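Local coordinates for fatty acid-binding protein TM_1468 (PDB 1VPV) that binds long-chain fatty acids such as palmitate and may play a role in lipid transport or fatty acid metabolism, at residues 173-178 with 223-228; 199-204 with 215-220. One frame throughout, in Å; residues are numbered along the deposited sequence.

Interaction 1: 173-178 with 223-228; sequences IFYVSN and KAIEAL. With PLM (palmitic acid), chain D.
A224 sets its CB over one face of the Y175 ring, 3.7 Å from the ring centroid and shifted toward the rim, a CH-pi contact in an interface that has no hydrogen bond between strand and helix. The methyl comes nearest to the CD2 side of the ring. With Y175 CG between the backbone N and the carbonyl carbon (chi1 71°), the ring offers a face to this methyl. I225 adds a looser touch, its CG1 4.4 Å from Y175 CE2. One helical turn after A224, L228 crosses the tyrosine side chain at about a right angle and spreads its two methyls over the strand backbone: CD1 lies 3.6 Å from F174 CA, and CD2 lies 3.6 Å from F174 O. I173 slides past L228 in the opposite direction; its CG1 lies beside the backbone N (chi1 -60°), which puts CG2 anti to that N and 3.7 Å from L228 CB. F174 points the other way, off the helix and onto the bound palmitic acid. Atom CC of the ligand rides over the centre of the phenylalanine ring, 3.7 Å above its plane, and F174 CD1 reaches ligand CD at 3.6 Å. An alanine at F174 would probably leave this part of the acyl chain without the flat wall it lies on, opening a gap and letting the tail shift. The strand thus has two apolar faces, one turned to the helix and one to the lipid, which is also hydrogen-bonded to S108 and T75. Strand 170-176 lies between strands 201-208 and 289-295, bonded by its backbone to L205 and V203 on one flank and to F291 and V289 on the other; residues 223-228 of helix 220-232 run roughly antiparallel to strand residues 173-176, with helix 252-263 against I225 and L228.

Interaction 2: 199-204 with 215-220; sequences LKIRVC and YRKVRG. With PO4 (phosphate ion), chain C.
Backbone hydrogen bonds join R202 with V218 in both directions, and C204 N gives a nearly straight bond to R216 O (2.8 Å, 176°). C204 O takes the N-H of Y215, so Y215 and R216 both face C204 in a classic beta bulge. G220 N to K200 O closes the far end. Among side-chain bonds, R219 NE donates to L199 O at 3.1 Å, the oxygen lying at the edge of the guanidinium and in its plane; NH2 adds a weak second bond. O3 of a phosphate, probably from the crystallisation liquor, accepts hydrogen bonds from K200 NZ and from R202 NH1 and NH2, while R202 NE forms a salt bridge with D221. Y215 OH is hydrogen-bonded to A227 O of the following helix. Apolar contacts are few: C204 CB makes a CH-pi contact over one face of the Y215 ring, 3.6 Å from CZ, with SG in an oblique sulfur-aromatic contact, and I201 CD1 meets K217 CE at 3.6 Å. The pair forms a beta hairpin at the sheet margin: strand 211-219 is outermost, strand 201-208 pairs inward with 170-176, and helix 220-232 covers the face carrying R202, C204 and V218.

Interaction 1 is a buried meeting of strand and helix made by apolar side chains, with no hydrogen bond across it, whereas interaction 2 is a surface contact held mainly by backbone bonds, with charged side chains along its exposed margin. Both reach the same sheet, and helix 220-232, a partner in interaction 1, packs on the hairpin of interaction 2: strands 170-176 and 201-208 are neighbours, tied by the V203 N to V176 O bond, and strand 211-219 runs straight into the helix. Along the chain the hairpin is nested within the loop that 173-178 and 223-228 close. L228 of interaction 1 also packs on Y215 of interaction 2. Toward the lipid, interaction 1 presents an aromatic ring, while interaction 2 keeps its arginines and lysines at the margin.

Interaction 1: 173-178 with 223-228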
ATOM      1  N   ILE A 173      -3.568  -4.303   7.452  1.00 21.69           N
ATOM      2  CA  ILE A 173      -3.485  -4.572   8.898  1.00 21.85           C
ATOM      3  C   ILE A 173      -1.987  -4.567   9.289  1.00 23.13           C
ATOM      4  O   ILE A 173      -1.168  -5.239   8.655  1.00 22.47           O
ATOM      5  CB  ILE A 173      -4.139  -5.930   9.224  1.00 23.46           C
ATOM      6  CG1 ILE A 173      -5.625  -5.913   8.798  1.00 24.33           C
ATOM      7  CG2 ILE A 173      -3.999  -6.277  10.708  1.00 24.52           C
ATOM      8  CD1 ILE A 173      -6.348  -7.244   8.923  1.00 25.17           C
ATOM      9  N   PHE A 174      -1.614  -3.801  10.311  1.00 22.70           N
ATOM     10  CA  PHE A 174      -0.176  -3.615  10.619  1.00 22.71           C
ATOM     11  C   PHE A 174       0.041  -3.155  12.052  1.00 21.31           C
ATOM     12  O   PHE A 174      -0.913  -2.744  12.742  1.00 20.87           O
ATOM     13  CB  PHE A 174       0.486  -2.618   9.620  1.00 23.26           C
ATOM     14  CG  PHE A 174      -0.006  -1.187   9.734  1.00 18.55           C
ATOM     15  CD1 PHE A 174      -1.284  -0.820   9.277  1.00 23.39           C
ATOM     16  CD2 PHE A 174       0.813  -0.200  10.273  1.00 19.20           C
ATOM     17  CE1 PHE A 174      -1.744   0.535   9.347  1.00 18.02           C
ATOM     18  CE2 PHE A 174       0.391   1.122  10.352  1.00 17.36           C
ATOM     19  CZ  PHE A 174      -0.912   1.499   9.895  1.00 20.35           C
ATOM     20  N   TYR A 175       1.290  -3.256  12.504  1.00 21.28           N
ATOM     21  CA  TYR A 175       1.674  -2.714  13.820  1.00 18.30           C
ATOM     22  C   TYR A 175       2.936  -1.921  13.728  1.00 19.73           C
ATOM     23  O   TYR A 175       3.836  -2.245  12.937  1.00 21.15           O
ATOM     24  CB  TYR A 175       1.809  -3.784  14.888  1.00 18.54           C
ATOM     25  CG  TYR A 175       2.996  -4.761  14.797  1.00 19.30           C
ATOM     26  CD1 TYR A 175       4.300  -4.363  15.121  1.00 27.78           C
ATOM     27  CD2 TYR A 175       2.800  -6.093  14.475  1.00 25.83           C
ATOM     28  CE1 TYR A 175       5.354  -5.230  15.059  1.00 23.17           C
ATOM     29  CE2 TYR A 175       3.872  -6.995  14.427  1.00 21.72           C
ATOM     30  CZ  TYR A 175       5.122  -6.554  14.735  1.00 22.37           C
ATOM     31  OH  TYR A 175       6.156  -7.426  14.700  1.00 26.40           O
ATOM     32  N   VAL A 176       2.985  -0.869  14.543  1.00 21.16           N
ATOM     33  CA  VAL A 176       4.149  -0.023  14.692  1.00 21.18           C
ATOM     34  C   VAL A 176       4.647  -0.168  16.125  1.00 23.05           C
ATOM     35  O   VAL A 176       3.905  -0.611  17.004  1.00 25.03           O
ATOM     36  CB  VAL A 176       3.802   1.462  14.387  1.00 18.57           C
ATOM     37  CG1 VAL A 176       3.340   1.613  12.946  1.00 20.25           C
ATOM     38  CG2 VAL A 176       2.762   1.994  15.358  1.00 20.35           C
ATOM     39  N   SER A 177       5.894   0.208  16.367  1.00 22.08           N
ATOM     40  CA  SER A 177       6.433   0.173  17.716  1.00 23.45           C
ATOM     41  C   SER A 177       6.542   1.564  18.346  1.00 23.20           C
ATOM     42  O   SER A 177       6.669   1.689  19.573  1.00 26.16           O
ATOM     43  CB  SER A 177       7.789  -0.519  17.728  1.00 22.71           C
ATOM     44  OG  SER A 177       8.702   0.253  16.954  1.00 23.87           O
ATOM     45  N   ASN A 178       6.449   2.610  17.539  1.00 22.25           N
ATOM     46  CA  ASN A 178       6.565   3.963  18.048  1.00 20.46           C
ATOM     47  C   ASN A 178       5.529   4.864  17.392  1.00 22.35           C
ATOM     48  O   ASN A 178       5.728   5.404  16.264  1.00 26.22           O
ATOM     49  CB  ASN A 178       8.005   4.488  17.861  1.00 18.29           C
ATOM     50  CG  ASN A 178       8.128   5.925  18.266  1.00 22.46           C
ATOM     51  OD1 ASN A 178       7.125   6.555  18.610  1.00 24.95           O
ATOM     52  ND2 ASN A 178       9.317   6.461  18.227  1.00 13.35           N
ATOM     53  N   LYS A 223       2.532 -11.043  20.642  1.00 20.60           N
ATOM     54  CA  LYS A 223       1.164 -10.569  20.882  1.00 20.04           C
ATOM     55  C   LYS A 223       0.667  -9.676  19.751  1.00 20.34           C
ATOM     56  O   LYS A 223      -0.502  -9.748  19.369  1.00 19.54           O
ATOM     57  CB  LYS A 223       1.041  -9.852  22.229  1.00 21.02           C
ATOM     58  CG  LYS A 223       1.075 -10.790  23.477  1.00 20.46           C
ATOM     59  CD  LYS A 223      -0.061 -11.821  23.437  1.00 34.78           C
ATOM     60  CE  LYS A 223      -0.546 -12.326  24.845  1.00 39.60           C
ATOM     61  NZ  LYS A 223       0.495 -12.353  25.938  1.00 33.86           N
ATOM     62  N   ALA A 224       1.563  -8.869  19.192  1.00 20.90           N
ATOM     63  CA  ALA A 224       1.220  -7.971  18.090  1.00 21.34           C
ATOM     64  C   ALA A 224       0.786  -8.781  16.876  1.00 23.03           C
ATOM     65  O   ALA A 224      -0.254  -8.499  16.279  1.00 24.22           O
ATOM     66  CB  ALA A 224       2.401  -7.107  17.735  1.00 22.80           C
ATOM     67  N   ILE A 225       1.580  -9.800  16.551  1.00 22.80           N
ATOM     68  CA  ILE A 225       1.291 -10.735  15.464  1.00 23.84           C
ATOM     69  C   ILE A 225      -0.085 -11.352  15.673  1.00 25.17           C
ATOM     70  O   ILE A 225      -0.907 -11.323  14.751  1.00 24.66           O
ATOM     71  CB  ILE A 225       2.391 -11.860  15.377  1.00 24.57           C
ATOM     72  CG1 ILE A 225       3.660 -11.333  14.705  1.00 26.47           C
ATOM     73  CG2 ILE A 225       1.893 -13.119  14.676  1.00 19.03           C
ATOM     74  CD1 ILE A 225       4.900 -12.229  15.022  1.00 23.76           C
ATOM     75  N   GLU A 226      -0.332 -11.896  16.875  1.00 25.94           N
ATOM     76  CA  GLU A 226      -1.649 -12.477  17.201  1.00 27.30           C
ATOM     77  C   GLU A 226      -2.773 -11.464  16.999  1.00 23.27           C
ATOM     78  O   GLU A 226      -3.812 -11.776  16.412  1.00 23.19           O
ATOM     79  CB  GLU A 226      -1.717 -12.974  18.637  1.00 25.35           C
ATOM     80  CG  GLU A 226      -0.966 -14.272  18.953  1.00 38.98           C
ATOM     81  CD  GLU A 226      -0.747 -14.515  20.493  1.00 37.16           C
ATOM     82  OE1 GLU A 226      -1.635 -14.152  21.314  1.00 50.61           O
ATOM     83  OE2 GLU A 226       0.314 -15.079  20.871  1.00 41.49           O
ATOM     84  N   ALA A 227      -2.567 -10.242  17.482  1.00 20.99           N
ATOM     85  CA  ALA A 227      -3.580  -9.195  17.342  1.00 19.61           C
ATOM     86  C   ALA A 227      -3.951  -8.924  15.875  1.00 20.98           C
ATOM     87  O   ALA A 227      -5.118  -8.655  15.575  1.00 20.05           O
ATOM     88  CB  ALA A 227      -3.112  -7.918  17.990  1.00 17.08           C
ATOM     89  N   LEU A 228      -2.975  -9.004  14.968  1.00 20.50           N
ATOM     90  CA  LEU A 228      -3.237  -8.645  13.552  1.00 21.97           C
ATOM     91  C   LEU A 228      -4.106  -9.703  12.909  1.00 22.24           C
ATOM     92  O   LEU A 228      -4.985  -9.405  12.098  1.00 20.66           O
ATOM     93  CB  LEU A 228      -1.928  -8.517  12.739  1.00 20.18           C
ATOM     94  CG  LEU A 228      -0.883  -7.427  13.030  1.00 20.76           C
ATOM     95  CD1 LEU A 228      -0.099  -7.041  11.734  1.00 19.78           C
ATOM     96  CD2 LEU A 228      -1.542  -6.233  13.609  1.00 20.06           C
TER
HETATM   97  C1  PLM D 501       0.901  12.358   1.016  1.00 34.58           C
HETATM   98  O1  PLM D 501      -0.006  12.750   0.224  1.00 33.10           O
HETATM   99  O2  PLM D 501       1.733  13.170   1.533  1.00 29.42           O
HETATM  100  C2  PLM D 501       0.985  10.879   1.314  1.00 28.71           C
HETATM  101  C3  PLM D 501       0.395  10.555   2.671  1.00 19.59           C
HETATM  102  C4  PLM D 501       0.624   9.086   3.002  1.00 17.20           C
HETATM  103  C5  PLM D 501       0.087   8.803   4.401  1.00 17.40           C
HETATM  104  C6  PLM D 501       0.283   7.366   4.809  1.00 19.64           C
HETATM  105  C7  PLM D 501      -0.310   7.059   6.176  1.00 20.02           C
HETATM  106  C8  PLM D 501       0.245   5.752   6.735  1.00 18.58           C
HETATM  107  C9  PLM D 501      -0.364   4.549   6.049  1.00 18.97           C
HETATM  108  CA  PLM D 501       0.241   3.247   6.535  1.00 21.27           C
HETATM  109  CB  PLM D 501      -0.500   2.058   5.943  1.00 15.01           C
HETATM  110  CC  PLM D 501       0.281   0.771   6.190  1.00 18.39           C
HETATM  111  CD  PLM D 501      -0.506  -0.484   5.758  1.00 20.79           C
HETATM  112  CE  PLM D 501       0.346  -1.741   5.793  1.00 21.45           C
HETATM  113  CF  PLM D 501      -0.463  -3.005   5.548  1.00 28.46           C
HETATM  114  CG  PLM D 501      -0.672  -3.292   4.059  1.00 28.46           C

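Interaction 2: 199-204 with 215-220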
ATOM      1  N   LEU A 199       7.337   0.622  27.514  1.00 24.61           N
ATOM      2  CA  LEU A 199       8.347  -0.341  27.037  1.00 24.32           C
ATOM      3  C   LEU A 199       7.750  -1.543  26.304  1.00 23.84           C
ATOM      4  O   LEU A 199       6.887  -2.248  26.850  1.00 22.32           O
ATOM      5  CB  LEU A 199       9.196  -0.886  28.198  1.00 22.49           C
ATOM      6  CG  LEU A 199      10.226   0.082  28.758  1.00 28.47           C
ATOM      7  CD1 LEU A 199      10.816  -0.401  30.068  1.00 29.90           C
ATOM      8  CD2 LEU A 199      11.323   0.309  27.722  1.00 30.69           C
ATOM      9  N   LYS A 200       8.243  -1.768  25.079  1.00 20.16           N
ATOM     10  CA  LYS A 200       7.888  -2.908  24.286  1.00 20.60           C
ATOM     11  C   LYS A 200       6.478  -2.849  23.732  1.00 21.16           C
ATOM     12  O   LYS A 200       6.001  -3.843  23.178  1.00 20.05           O
ATOM     13  CB  LYS A 200       8.083  -4.207  25.074  1.00 20.93           C
ATOM     14  CG  LYS A 200       9.356  -4.277  25.893  1.00 18.20           C
ATOM     15  CD  LYS A 200      10.644  -4.030  25.107  1.00 28.17           C
ATOM     16  CE  LYS A 200      11.252  -5.297  24.497  1.00 21.65           C
ATOM     17  NZ  LYS A 200      10.865  -5.500  23.103  1.00 22.36           N
ATOM     18  N   ILE A 201       5.836  -1.684  23.813  1.00 22.13           N
ATOM     19  CA  ILE A 201       4.500  -1.514  23.249  1.00 23.37           C
ATOM     20  C   ILE A 201       4.536  -1.663  21.715  1.00 23.25           C
ATOM     21  O   ILE A 201       5.511  -1.303  21.064  1.00 21.24           O
ATOM     22  CB  ILE A 201       3.833  -0.131  23.625  1.00 23.24           C
ATOM     23  CG1 ILE A 201       2.361  -0.113  23.237  1.00 29.77           C
ATOM     24  CG2 ILE A 201       4.495   1.043  22.909  1.00 24.85           C
ATOM     25  CD1 ILE A 201       1.537   0.889  23.990  1.00 37.24           C
ATOM     26  N   ARG A 202       3.455  -2.222  21.181  1.00 24.21           N
ATOM     27  CA  ARG A 202       3.165  -2.262  19.754  1.00 22.55           C
ATOM     28  C   ARG A 202       1.730  -1.814  19.624  1.00 22.88           C
ATOM     29  O   ARG A 202       0.870  -2.210  20.409  1.00 24.74           O
ATOM     30  CB  ARG A 202       3.260  -3.681  19.249  1.00 25.23           C
ATOM     31  CG  ARG A 202       4.565  -4.383  19.630  1.00 27.62           C
ATOM     32  CD  ARG A 202       5.721  -3.837  18.804  1.00 26.99           C
ATOM     33  NE  ARG A 202       6.882  -4.698  19.007  1.00 31.60           N
ATOM     34  CZ  ARG A 202       7.919  -4.423  19.789  1.00 25.50           C
ATOM     35  NH1 ARG A 202       7.978  -3.296  20.487  1.00 34.57           N
ATOM     36  NH2 ARG A 202       8.872  -5.313  19.914  1.00 25.98           N
ATOM     37  N   VAL A 203       1.475  -0.974  18.647  1.00 23.05           N
ATOM     38  CA  VAL A 203       0.152  -0.446  18.398  1.00 23.49           C
ATOM     39  C   VAL A 203      -0.311  -1.036  17.098  1.00 22.61           C
ATOM     40  O   VAL A 203       0.384  -0.899  16.080  1.00 23.57           O
ATOM     41  CB  VAL A 203       0.217   1.084  18.252  1.00 24.12           C
ATOM     42  CG1 VAL A 203      -1.131   1.687  17.804  1.00 22.38           C
ATOM     43  CG2 VAL A 203       0.618   1.673  19.577  1.00 28.84           C
ATOM     44  N   CYS A 204      -1.486  -1.665  17.135  1.00 21.46           N
ATOM     45  CA  CYS A 204      -2.073  -2.322  15.973  1.00 22.15           C
ATOM     46  C   CYS A 204      -3.105  -1.451  15.296  1.00 20.48           C
ATOM     47  O   CYS A 204      -4.025  -0.953  15.931  1.00 22.68           O
ATOM     48  CB  CYS A 204      -2.715  -3.659  16.374  1.00 23.60           C
ATOM     49  SG  CYS A 204      -1.606  -4.796  17.295  1.00 27.59           S
ATOM     50  N   TYR A 215      -6.540  -0.128  16.860  1.00 21.90           N
ATOM     51  CA  TYR A 215      -7.579  -0.910  17.544  1.00 21.05           C
ATOM     52  C   TYR A 215      -7.065  -1.713  18.763  1.00 21.19           C
ATOM     53  O   TYR A 215      -7.867  -2.210  19.551  1.00 23.82           O
ATOM     54  CB  TYR A 215      -8.285  -1.802  16.515  1.00 18.26           C
ATOM     55  CG  TYR A 215      -7.434  -2.907  16.001  1.00 16.47           C
ATOM     56  CD1 TYR A 215      -6.623  -2.730  14.897  1.00 20.93           C
ATOM     57  CD2 TYR A 215      -7.410  -4.143  16.650  1.00 22.14           C
ATOM     58  CE1 TYR A 215      -5.826  -3.752  14.425  1.00 22.31           C
ATOM     59  CE2 TYR A 215      -6.605  -5.158  16.210  1.00 16.05           C
ATOM     60  CZ  TYR A 215      -5.829  -4.975  15.098  1.00 17.59           C
ATOM     61  OH  TYR A 215      -5.053  -6.022  14.634  1.00 25.01           O
ATOM     62  N   ARG A 216      -5.748  -1.819  18.936  1.00 20.87           N
ATOM     63  CA  ARG A 216      -5.185  -2.557  20.068  1.00 22.58           C
ATOM     64  C   ARG A 216      -3.771  -2.105  20.402  1.00 21.26           C
ATOM     65  O   ARG A 216      -2.992  -1.767  19.517  1.00 21.56           O
ATOM     66  CB  ARG A 216      -5.167  -4.053  19.760  1.00 24.52           C
ATOM     67  CG  ARG A 216      -5.463  -4.911  20.937  1.00 25.53           C
ATOM     68  CD  ARG A 216      -5.847  -6.278  20.496  1.00 31.95           C
ATOM     69  NE  ARG A 216      -5.755  -7.242  21.583  1.00 36.96           N
ATOM     70  CZ  ARG A 216      -5.808  -8.567  21.430  1.00 37.83           C
ATOM     71  NH1 ARG A 216      -5.950  -9.099  20.222  1.00 32.99           N
ATOM     72  NH2 ARG A 216      -5.715  -9.365  22.499  1.00 37.75           N
ATOM     73  N   LYS A 217      -3.471  -2.067  21.688  1.00 20.38           N
ATOM     74  CA  LYS A 217      -2.118  -1.871  22.187  1.00 23.42           C
ATOM     75  C   LYS A 217      -1.777  -3.163  22.858  1.00 20.34           C
ATOM     76  O   LYS A 217      -2.534  -3.647  23.685  1.00 22.08           O
ATOM     77  CB  LYS A 217      -2.030  -0.776  23.249  1.00 22.26           C
ATOM     78  CG  LYS A 217      -2.588   0.567  22.822  1.00 35.00           C
ATOM     79  CD  LYS A 217      -2.959   1.482  24.038  1.00 33.25           C
ATOM     80  CE  LYS A 217      -1.762   2.336  24.465  1.00 45.04           C
ATOM     81  NZ  LYS A 217      -2.140   3.424  25.421  1.00 48.89           N
ATOM     82  N   VAL A 218      -0.645  -3.736  22.516  1.00 20.72           N
ATOM     83  CA  VAL A 218      -0.178  -4.928  23.200  1.00 21.50           C
ATOM     84  C   VAL A 218       1.325  -4.742  23.486  1.00 23.52           C
ATOM     85  O   VAL A 218       1.927  -3.702  23.103  1.00 22.57           O
ATOM     86  CB  VAL A 218      -0.404  -6.161  22.332  1.00 22.25           C
ATOM     87  CG1 VAL A 218      -1.854  -6.274  21.898  1.00 24.22           C
ATOM     88  CG2 VAL A 218       0.501  -6.113  21.111  1.00 23.79           C
ATOM     89  N   ARG A 219       1.939  -5.755  24.089  1.00 21.08           N
ATOM     90  CA  ARG A 219       3.376  -5.719  24.294  1.00 23.01           C
ATOM     91  C   ARG A 219       4.108  -6.862  23.588  1.00 22.33           C
ATOM     92  O   ARG A 219       3.781  -8.068  23.761  1.00 22.13           O
ATOM     93  CB  ARG A 219       3.692  -5.731  25.779  1.00 24.63           C
ATOM     94  CG  ARG A 219       3.344  -4.433  26.496  1.00 28.06           C
ATOM     95  CD  ARG A 219       3.578  -4.557  27.996  1.00 32.59           C
ATOM     96  NE  ARG A 219       4.903  -4.114  28.360  1.00 37.68           N
ATOM     97  CZ  ARG A 219       5.602  -4.597  29.378  1.00 46.29           C
ATOM     98  NH1 ARG A 219       5.092  -5.554  30.146  1.00 46.82           N
ATOM     99  NH2 ARG A 219       6.825  -4.131  29.623  1.00 45.43           N
ATOM    100  N   GLY A 220       5.113  -6.471  22.804  1.00 22.12           N
ATOM    101  CA  GLY A 220       5.995  -7.416  22.109  1.00 22.71           C
ATOM    102  C   GLY A 220       5.403  -7.966  20.834  1.00 22.86           C
ATOM    103  O   GLY A 220       4.173  -7.943  20.628  1.00 21.23           O
TER
HETATM  104  P   PO4 C 289      11.621  -2.437  21.389  1.00  4.07           P
HETATM  105  O1  PO4 C 289      12.876  -3.203  21.079  1.00 26.52           O
HETATM  106  O2  PO4 C 289      12.050  -1.543  22.495  1.00 11.75           O
HETATM  107  O3  PO4 C 289      10.514  -3.366  21.772  1.00 20.28           O
HETATM  108  O4  PO4 C 289      11.208  -1.596  20.224  1.00 19.49           O